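Local coordinates for protein Crov588 (Cafeteriavirus, PDB 6NYR) that is of unknown function but folds as a circular leucine-rich-repeat solenoid built from FNIP repeats, at residues N483-E488 / F504-M509; Q462-N467 / E488-D493. One frame throughout, in Å; residues are numbered along the deposited sequence.

From the N terminus the chain leaves strand 453-455 and runs through 462-467, then forms strand 475-477 and the next loop, 483-493, before strand 497-499 and the loop holding 504-509. Contact 2 closes the first interval, setting 462-467 against 488-493; contact 1 closes the second, setting 483-488 against 504-509. The two closures cross, since 483-487 lies between the segments of contact 2 while its partner 504-509 lies beyond them; E488 belongs to both. Together they tie three successive coils of the leucine-rich-repeat solenoid. Between the contacts, Q484 CG packs on Q462 O and I486 CG2 on L491 CG.

Contact 1: residues N483-E488 / F504-M509; sequences NQKIIE and FNQKIM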
ATOM      1  N   ASN A 483     -31.795  -0.569   8.572  1.00 48.37           N
ATOM      2  CA  ASN A 483     -32.968  -0.524   7.708  1.00 51.93           C
ATOM      3  C   ASN A 483     -34.123   0.152   8.450  1.00 56.19           C
ATOM      4  O   ASN A 483     -35.209  -0.402   8.622  1.00 56.05           O
ATOM      5  CB  ASN A 483     -33.334  -1.933   7.249  1.00 50.38           C
ATOM      6  CG  ASN A 483     -34.338  -1.935   6.115  1.00 50.53           C
ATOM      7  OD1 ASN A 483     -34.527  -0.925   5.435  1.00 49.54           O
ATOM      8  ND2 ASN A 483     -34.991  -3.071   5.903  1.00 49.34           N
ATOM      9  N   GLN A 484     -33.892   1.385   8.900  1.00 57.90           N
ATOM     10  CA  GLN A 484     -34.915   2.184   9.559  1.00 57.86           C
ATOM     11  C   GLN A 484     -35.220   3.419   8.721  1.00 55.59           C
ATOM     12  O   GLN A 484     -34.363   3.917   7.981  1.00 52.98           O
ATOM     13  CB  GLN A 484     -34.481   2.609  10.975  1.00 55.87           C
ATOM     14  CG  GLN A 484     -34.138   1.450  11.909  1.00 55.80           C
ATOM     15  CD  GLN A 484     -35.288   0.478  12.118  1.00 55.77           C
ATOM     16  OE1 GLN A 484     -36.438   0.880  12.287  1.00 55.81           O
ATOM     17  NE2 GLN A 484     -34.977  -0.814  12.105  1.00 56.46           N
ATOM     18  N   LYS A 485     -36.460   3.891   8.828  1.00 56.28           N
ATOM     19  CA  LYS A 485     -36.869   5.113   8.150  1.00 58.91           C
ATOM     20  C   LYS A 485     -36.010   6.293   8.597  1.00 59.41           C
ATOM     21  O   LYS A 485     -35.720   6.454   9.784  1.00 57.84           O
ATOM     22  CB  LYS A 485     -38.338   5.414   8.453  1.00 64.69           C
ATOM     23  CG  LYS A 485     -39.353   4.558   7.718  1.00 67.70           C
ATOM     24  CD  LYS A 485     -40.766   4.891   8.206  1.00 70.57           C
ATOM     25  CE  LYS A 485     -41.834   4.192   7.381  1.00 74.12           C
ATOM     26  NZ  LYS A 485     -41.876   2.722   7.620  1.00 75.23           N
ATOM     27  N   ILE A 486     -35.599   7.116   7.633  1.00 58.27           N
ATOM     28  CA  ILE A 486     -34.914   8.382   7.897  1.00 58.49           C
ATOM     29  C   ILE A 486     -35.881   9.519   7.588  1.00 58.31           C
ATOM     30  O   ILE A 486     -36.374   9.641   6.460  1.00 55.59           O
ATOM     31  CB  ILE A 486     -33.609   8.510   7.096  1.00 60.75           C
ATOM     32  CG1 ILE A 486     -32.764   7.253   7.315  1.00 61.09           C
ATOM     33  CG2 ILE A 486     -32.868   9.768   7.509  1.00 61.89           C
ATOM     34  CD1 ILE A 486     -31.350   7.333   6.773  1.00 61.33           C
ATOM     35  N   ILE A 487     -36.148  10.346   8.593  1.00 61.90           N
ATOM     36  CA  ILE A 487     -37.245  11.301   8.565  1.00 64.99           C
ATOM     37  C   ILE A 487     -36.696  12.724   8.449  1.00 63.05           C
ATOM     38  O   ILE A 487     -35.492  12.965   8.528  1.00 59.51           O
ATOM     39  CB  ILE A 487     -38.133  11.162   9.820  1.00 71.32           C
ATOM     40  CG1 ILE A 487     -38.642   9.720   9.951  1.00 72.83           C
ATOM     41  CG2 ILE A 487     -39.309  12.119   9.810  1.00 75.35           C
ATOM     42  CD1 ILE A 487     -39.347   9.196   8.708  1.00 72.74           C
ATOM     43  N   GLU A 488     -37.613  13.666   8.227  1.00 64.43           N
ATOM     44  CA  GLU A 488     -37.306  15.089   8.273  1.00 66.56           C
ATOM     45  C   GLU A 488     -36.598  15.460   9.568  1.00 62.75           C
ATOM     46  O   GLU A 488     -36.935  14.961  10.644  1.00 60.41           O
ATOM     47  CB  GLU A 488     -38.607  15.894   8.142  1.00 72.66           C
ATOM     48  CG  GLU A 488     -38.444  17.336   7.709  1.00 75.81           C
ATOM     49  CD  GLU A 488     -39.644  17.845   6.920  1.00 77.88           C
ATOM     50  OE1 GLU A 488     -40.537  17.035   6.586  1.00 78.46           O
ATOM     51  OE2 GLU A 488     -39.698  19.061   6.644  1.00 77.87           O
ATOM     52  N   PHE A 504     -30.477  -1.365   3.742  1.00 45.16           N
ATOM     53  CA  PHE A 504     -31.366  -0.211   3.738  1.00 46.87           C
ATOM     54  C   PHE A 504     -32.261  -0.227   2.508  1.00 44.79           C
ATOM     55  O   PHE A 504     -31.770  -0.261   1.375  1.00 43.81           O
ATOM     56  CB  PHE A 504     -30.597   1.098   3.771  1.00 45.14           C
ATOM     57  CG  PHE A 504     -31.502   2.304   3.806  1.00 46.45           C
ATOM     58  CD1 PHE A 504     -31.964   2.800   5.011  1.00 47.05           C
ATOM     59  CD2 PHE A 504     -31.930   2.909   2.630  1.00 45.56           C
ATOM     60  CE1 PHE A 504     -32.808   3.892   5.050  1.00 48.60           C
ATOM     61  CE2 PHE A 504     -32.776   3.997   2.664  1.00 46.27           C
ATOM     62  CZ  PHE A 504     -33.219   4.489   3.875  1.00 46.60           C
ATOM     63  N   ASN A 505     -33.571  -0.168   2.733  1.00 46.98           N
ATOM     64  CA  ASN A 505     -34.529  -0.166   1.636  1.00 52.70           C
ATOM     65  C   ASN A 505     -35.829   0.507   2.068  1.00 56.52           C
ATOM     66  O   ASN A 505     -36.906  -0.096   1.990  1.00 60.07           O
ATOM     67  CB  ASN A 505     -34.798  -1.595   1.164  1.00 52.48           C
ATOM     68  CG  ASN A 505     -35.559  -1.640  -0.150  1.00 53.48           C
ATOM     69  OD1 ASN A 505     -35.593  -0.662  -0.898  1.00 49.69           O
ATOM     70  ND2 ASN A 505     -36.172  -2.778  -0.439  1.00 53.68           N
ATOM     71  N   GLN A 506     -35.730   1.748   2.540  1.00 57.56           N
ATOM     72  CA  GLN A 506     -36.888   2.521   2.963  1.00 59.25           C
ATOM     73  C   GLN A 506     -37.084   3.702   2.020  1.00 57.91           C
ATOM     74  O   GLN A 506     -36.126   4.211   1.433  1.00 56.71           O
ATOM     75  CB  GLN A 506     -36.723   3.041   4.397  1.00 58.79           C
ATOM     76  CG  GLN A 506     -36.566   1.970   5.455  1.00 59.60           C
ATOM     77  CD  GLN A 506     -37.743   1.016   5.503  1.00 61.20           C
ATOM     78  OE1 GLN A 506     -38.898   1.433   5.569  1.00 60.60           O
ATOM     79  NE2 GLN A 506     -37.449  -0.280   5.472  1.00 62.92           N
ATOM     80  N   LYS A 507     -38.333   4.137   1.881  1.00 61.13           N
ATOM     81  CA  LYS A 507     -38.628   5.315   1.076  1.00 62.07           C
ATOM     82  C   LYS A 507     -38.020   6.561   1.707  1.00 55.98           C
ATOM     83  O   LYS A 507     -37.939   6.681   2.935  1.00 51.75           O
ATOM     84  CB  LYS A 507     -40.138   5.476   0.899  1.00 65.60           C
ATOM     85  CG  LYS A 507     -40.719   4.502  -0.119  1.00 70.82           C
ATOM     86  CD  LYS A 507     -42.237   4.555  -0.193  1.00 75.39           C
ATOM     87  CE  LYS A 507     -42.750   3.477  -1.144  1.00 79.53           C
ATOM     88  NZ  LYS A 507     -44.188   3.154  -0.942  1.00 82.88           N
ATOM     89  N   ILE A 508     -37.573   7.476   0.849  1.00 55.77           N
ATOM     90  CA  ILE A 508     -37.021   8.764   1.248  1.00 56.45           C
ATOM     91  C   ILE A 508     -37.952   9.855   0.737  1.00 56.74           C
ATOM     92  O   ILE A 508     -38.155   9.985  -0.476  1.00 54.93           O
ATOM     93  CB  ILE A 508     -35.596   8.955   0.707  1.00 55.14           C
ATOM     94  CG1 ILE A 508     -34.748   7.721   1.030  1.00 55.08           C
ATOM     95  CG2 ILE A 508     -34.958  10.203   1.295  1.00 55.68           C
ATOM     96  CD1 ILE A 508     -33.282   7.860   0.689  1.00 55.16           C
ATOM     97  N   MET A 509     -38.519  10.637   1.654  1.00 61.47           N
ATOM     98  CA  MET A 509     -39.444  11.696   1.278  1.00 65.74           C
ATOM     99  C   MET A 509     -38.658  12.993   1.052  1.00 63.72           C
ATOM    100  O   MET A 509     -37.427  12.991   0.974  1.00 59.03           O
ATOM    101  CB  MET A 509     -40.556  11.817   2.319  1.00 76.22           C
ATOM    102  CG  MET A 509     -40.120  11.948   3.763  1.00 86.86           C
ATOM    103  SD  MET A 509     -41.558  11.833   4.865  1.00 96.30           S
ATOM    104  CE  MET A 509     -40.918  12.563   6.375  1.00 95.09           C
TER
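The side-chain oxygen of N483 is held by two donors from the next coil. N505 N reaches N483 OD1 at 3.0 Å with an N-H...O angle of 154°. Q506 NE2 reaches the same N483 OD1, also at 3.0 Å but almost straight, at 172°. Both donors stand above the carbonyl plane of N483 instead of along a lone pair, whereas OD1 lies in the amide plane of Q506. The two amide planes stand 54° apart, and the side chains cross at about a right angle. N483 carries its CG anti to the backbone N, which brings OD1 to the donors; Q506, pointing toward 483-488, bends at chi2 to bring its NE2 across.

An asparagine recurs here every 22 residues in this FNIP form of the leucine-rich-repeat solenoid, each one accepting from the next coil. N461 OD1 takes the backbone N of N483 and NE2 of Q484 one coil earlier, and N505 OD1 takes N527 N and Q528 NE2 one coil later.

Beside the polar site lies F504. Its ring meets Q484 O at the edge, near the ring plane, with Q484 O to F504 CE1 at 3.3 Å. I486 CG1 approaches F504 CE1 obliquely at 4.1 Å, and the backbone N of Q506 sits over one ring face, offset toward the rim. On the exposed side K485 crosses Q506, its CG 3.8 Å from Q506 OE1. Toward the far end the contact turns apolar. M509 has its CG between the backbone N and the carbonyl carbon, the crowded position, then runs out extended so that its CE touches I487 CG2 at 3.8 Å and comes within 3.9 Å of E488 N.

Contact 2: residues Q462-N467 / E488-D493; sequences QKITEN and ENVLPD
The side chains of E466 and N489 run side by side and point the same way, with the planes of carboxylate and amide 36° apart. No hydrogen bond joins them: E466 OE1 meets the aliphatic CB of N489 at 3.7 Å, a contact between one polar tip and the root of the other side chain. The pair sits where successive coils of the leucine-rich-repeat solenoid turn back between their parallel strands. N467 and N489, one 22-residue repeat apart, both have left-handed backbone angles, and the contact runs from one of these turns to the next.

E466 leaves the backbone with CG anti to the carbonyl carbon and stays extended beyond it, so that its stem passes along the carbonyl of N489. The E466 CG lies 3.6 Å from N489 O, and the same oxygen receives a weak CA-H...O contact, E466 CA to N489 O at 3.5 Å.

On the inner side the buried V490 does the packing. Its CG1, anti to the backbone N (chi1 175°), rests against I464 CG2 at 3.6 Å, the two side chains crossing at about a right angle. I464 aims its CB at this neighbour and places CG2 anti to its own backbone N, so methyl meets methyl between coils. Nearby, L491 of the same loop goes on to pack against L513 of the following coil. V490 is also set against the main chain of the earlier coil: both methyls come up against the carbonyl oxygen of I464 from the same side, CG1 at 3.3 Å and CG2 at 3.5 Å from I464 O.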
ATOM      1  N   GLN A 462     -30.982   0.642  14.750  1.00 55.30           N
ATOM      2  CA  GLN A 462     -31.876   1.388  15.619  1.00 55.50           C
ATOM      3  C   GLN A 462     -32.336   2.665  14.926  1.00 57.73           C
ATOM      4  O   GLN A 462     -31.660   3.191  14.036  1.00 56.20           O
ATOM      5  CB  GLN A 462     -31.200   1.748  16.947  1.00 55.92           C
ATOM      6  CG  GLN A 462     -30.733   0.565  17.777  1.00 57.61           C
ATOM      7  CD  GLN A 462     -31.875  -0.328  18.217  1.00 59.84           C
ATOM      8  OE1 GLN A 462     -33.005   0.128  18.397  1.00 61.94           O
ATOM      9  NE2 GLN A 462     -31.579  -1.609  18.405  1.00 59.14           N
ATOM     10  N   LYS A 463     -33.501   3.155  15.343  1.00 59.59           N
ATOM     11  CA  LYS A 463     -34.021   4.400  14.804  1.00 60.50           C
ATOM     12  C   LYS A 463     -33.087   5.560  15.139  1.00 56.15           C
ATOM     13  O   LYS A 463     -32.421   5.574  16.178  1.00 53.55           O
ATOM     14  CB  LYS A 463     -35.412   4.692  15.369  1.00 66.34           C
ATOM     15  CG  LYS A 463     -36.494   3.709  14.983  1.00 70.91           C
ATOM     16  CD  LYS A 463     -37.828   4.142  15.594  1.00 75.88           C
ATOM     17  CE  LYS A 463     -38.960   3.218  15.180  1.00 79.32           C
ATOM     18  NZ  LYS A 463     -38.656   1.789  15.456  1.00 80.35           N
ATOM     19  N   ILE A 464     -33.058   6.544  14.247  1.00 55.66           N
ATOM     20  CA  ILE A 464     -32.344   7.798  14.462  1.00 56.18           C
ATOM     21  C   ILE A 464     -33.387   8.904  14.358  1.00 57.76           C
ATOM     22  O   ILE A 464     -33.876   9.201  13.262  1.00 60.77           O
ATOM     23  CB  ILE A 464     -31.210   8.011  13.450  1.00 53.74           C
ATOM     24  CG1 ILE A 464     -30.292   6.792  13.410  1.00 54.89           C
ATOM     25  CG2 ILE A 464     -30.425   9.270  13.800  1.00 52.73           C
ATOM     26  CD1 ILE A 464     -29.189   6.880  12.369  1.00 53.78           C
ATOM     27  N   THR A 465     -33.723   9.517  15.488  1.00 59.82           N
ATOM     28  CA  THR A 465     -34.753  10.539  15.551  1.00 63.83           C
ATOM     29  C   THR A 465     -34.106  11.924  15.539  1.00 62.30           C
ATOM     30  O   THR A 465     -32.930  12.091  15.211  1.00 60.76           O
ATOM     31  CB  THR A 465     -35.638  10.300  16.771  1.00 67.09           C
ATOM     32  OG1 THR A 465     -34.834  10.243  17.954  1.00 66.08           O
ATOM     33  CG2 THR A 465     -36.396   8.972  16.622  1.00 70.05           C
ATOM     34  N   GLU A 466     -34.891  12.941  15.889  1.00 67.03           N
ATOM     35  CA  GLU A 466     -34.465  14.321  15.692  1.00 69.47           C
ATOM     36  C   GLU A 466     -33.368  14.736  16.669  1.00 66.11           C
ATOM     37  O   GLU A 466     -33.262  14.219  17.784  1.00 65.64           O
ATOM     38  CB  GLU A 466     -35.651  15.276  15.852  1.00 75.26           C
ATOM     39  CG  GLU A 466     -36.781  15.058  14.871  1.00 80.43           C
ATOM     40  CD  GLU A 466     -37.794  16.194  14.893  1.00 88.76           C
ATOM     41  OE1 GLU A 466     -37.375  17.370  14.949  1.00 90.58           O
ATOM     42  OE2 GLU A 466     -39.011  15.908  14.861  1.00 91.85           O
ATOM     43  N   ASN A 467     -32.560  15.707  16.230  1.00 67.12           N
ATOM     44  CA  ASN A 467     -31.492  16.308  17.035  1.00 70.67           C
ATOM     45  C   ASN A 467     -30.654  15.254  17.753  1.00 71.83           C
ATOM     46  O   ASN A 467     -30.089  15.510  18.819  1.00 77.20           O
ATOM     47  CB  ASN A 467     -32.052  17.317  18.043  1.00 79.31           C
ATOM     48  CG  ASN A 467     -30.985  18.262  18.581  1.00 86.03           C
ATOM     49  OD1 ASN A 467     -30.132  18.743  17.830  1.00 88.57           O
ATOM     50  ND2 ASN A 467     -31.026  18.526  19.885  1.00 87.30           N
ATOM     51  N   GLU A 488     -37.613  13.666   8.227  1.00 64.43           N
ATOM     52  CA  GLU A 488     -37.306  15.089   8.273  1.00 66.56           C
ATOM     53  C   GLU A 488     -36.598  15.460   9.568  1.00 62.75           C
ATOM     54  O   GLU A 488     -36.935  14.961  10.644  1.00 60.41           O
ATOM     55  CB  GLU A 488     -38.607  15.894   8.142  1.00 72.66           C
ATOM     56  CG  GLU A 488     -38.444  17.336   7.709  1.00 75.81           C
ATOM     57  CD  GLU A 488     -39.644  17.845   6.920  1.00 77.88           C
ATOM     58  OE1 GLU A 488     -40.537  17.035   6.586  1.00 78.46           O
ATOM     59  OE2 GLU A 488     -39.698  19.061   6.644  1.00 77.87           O
ATOM     60  N   ASN A 489     -35.607  16.343   9.452  1.00 63.26           N
ATOM     61  CA  ASN A 489     -34.935  16.934  10.609  1.00 64.97           C
ATOM     62  C   ASN A 489     -34.175  15.884  11.412  1.00 62.14           C
ATOM     63  O   ASN A 489     -34.107  15.952  12.642  1.00 65.20           O
ATOM     64  CB  ASN A 489     -35.924  17.670  11.522  1.00 71.47           C
ATOM     65  CG  ASN A 489     -36.598  18.846  10.844  1.00 77.97           C
ATOM     66  OD1 ASN A 489     -35.942  19.684  10.220  1.00 78.96           O
ATOM     67  ND2 ASN A 489     -37.919  18.919  10.967  1.00 80.11           N
ATOM     68  N   VAL A 490     -33.589  14.912  10.724  1.00 57.87           N
ATOM     69  CA  VAL A 490     -32.685  13.950  11.342  1.00 56.37           C
ATOM     70  C   VAL A 490     -31.247  14.166  10.882  1.00 53.30           C
ATOM     71  O   VAL A 490     -30.335  14.268  11.700  1.00 54.97           O
ATOM     72  CB  VAL A 490     -33.143  12.499  11.060  1.00 56.28           C
ATOM     73  CG1 VAL A 490     -32.123  11.507  11.594  1.00 55.03           C
ATOM     74  CG2 VAL A 490     -34.515  12.249  11.673  1.00 56.49           C
ATOM     75  N   LEU A 491     -31.036  14.274   9.576  1.00 51.55           N
ATOM     76  CA  LEU A 491     -29.696  14.499   9.039  1.00 52.07           C
ATOM     77  C   LEU A 491     -29.308  15.962   9.218  1.00 55.05           C
ATOM     78  O   LEU A 491     -30.055  16.853   8.798  1.00 55.22           O
ATOM     79  CB  LEU A 491     -29.649  14.103   7.566  1.00 49.90           C
ATOM     80  CG  LEU A 491     -30.009  12.639   7.295  1.00 48.26           C
ATOM     81  CD1 LEU A 491     -30.178  12.369   5.802  1.00 47.75           C
ATOM     82  CD2 LEU A 491     -28.985  11.686   7.902  1.00 46.29           C
ATOM     83  N   PRO A 492     -28.162  16.250   9.833  1.00 56.48           N
ATOM     84  CA  PRO A 492     -27.805  17.646  10.122  1.00 56.45           C
ATOM     85  C   PRO A 492     -27.407  18.409   8.864  1.00 54.74           C
ATOM     86  O   PRO A 492     -27.233  17.851   7.778  1.00 51.22           O
ATOM     87  CB  PRO A 492     -26.635  17.529  11.106  1.00 58.95           C
ATOM     88  CG  PRO A 492     -26.030  16.189  10.818  1.00 57.28           C
ATOM     89  CD  PRO A 492     -27.158  15.295  10.354  1.00 55.31           C
ATOM     90  N   ASP A 493     -27.257  19.725   9.044  1.00 54.39           N
ATOM     91  CA  ASP A 493     -27.163  20.663   7.935  1.00 54.77           C
ATOM     92  C   ASP A 493     -25.781  20.749   7.301  1.00 53.18           C
ATOM     93  O   ASP A 493     -25.642  21.416   6.270  1.00 53.48           O
ATOM     94  CB  ASP A 493     -27.572  22.068   8.400  1.00 60.23           C
ATOM     95  CG  ASP A 493     -29.013  22.138   8.840  1.00 64.65           C
ATOM     96  OD1 ASP A 493     -29.837  21.386   8.278  1.00 66.24           O
ATOM     97  OD2 ASP A 493     -29.324  22.948   9.739  1.00 66.05           O
TER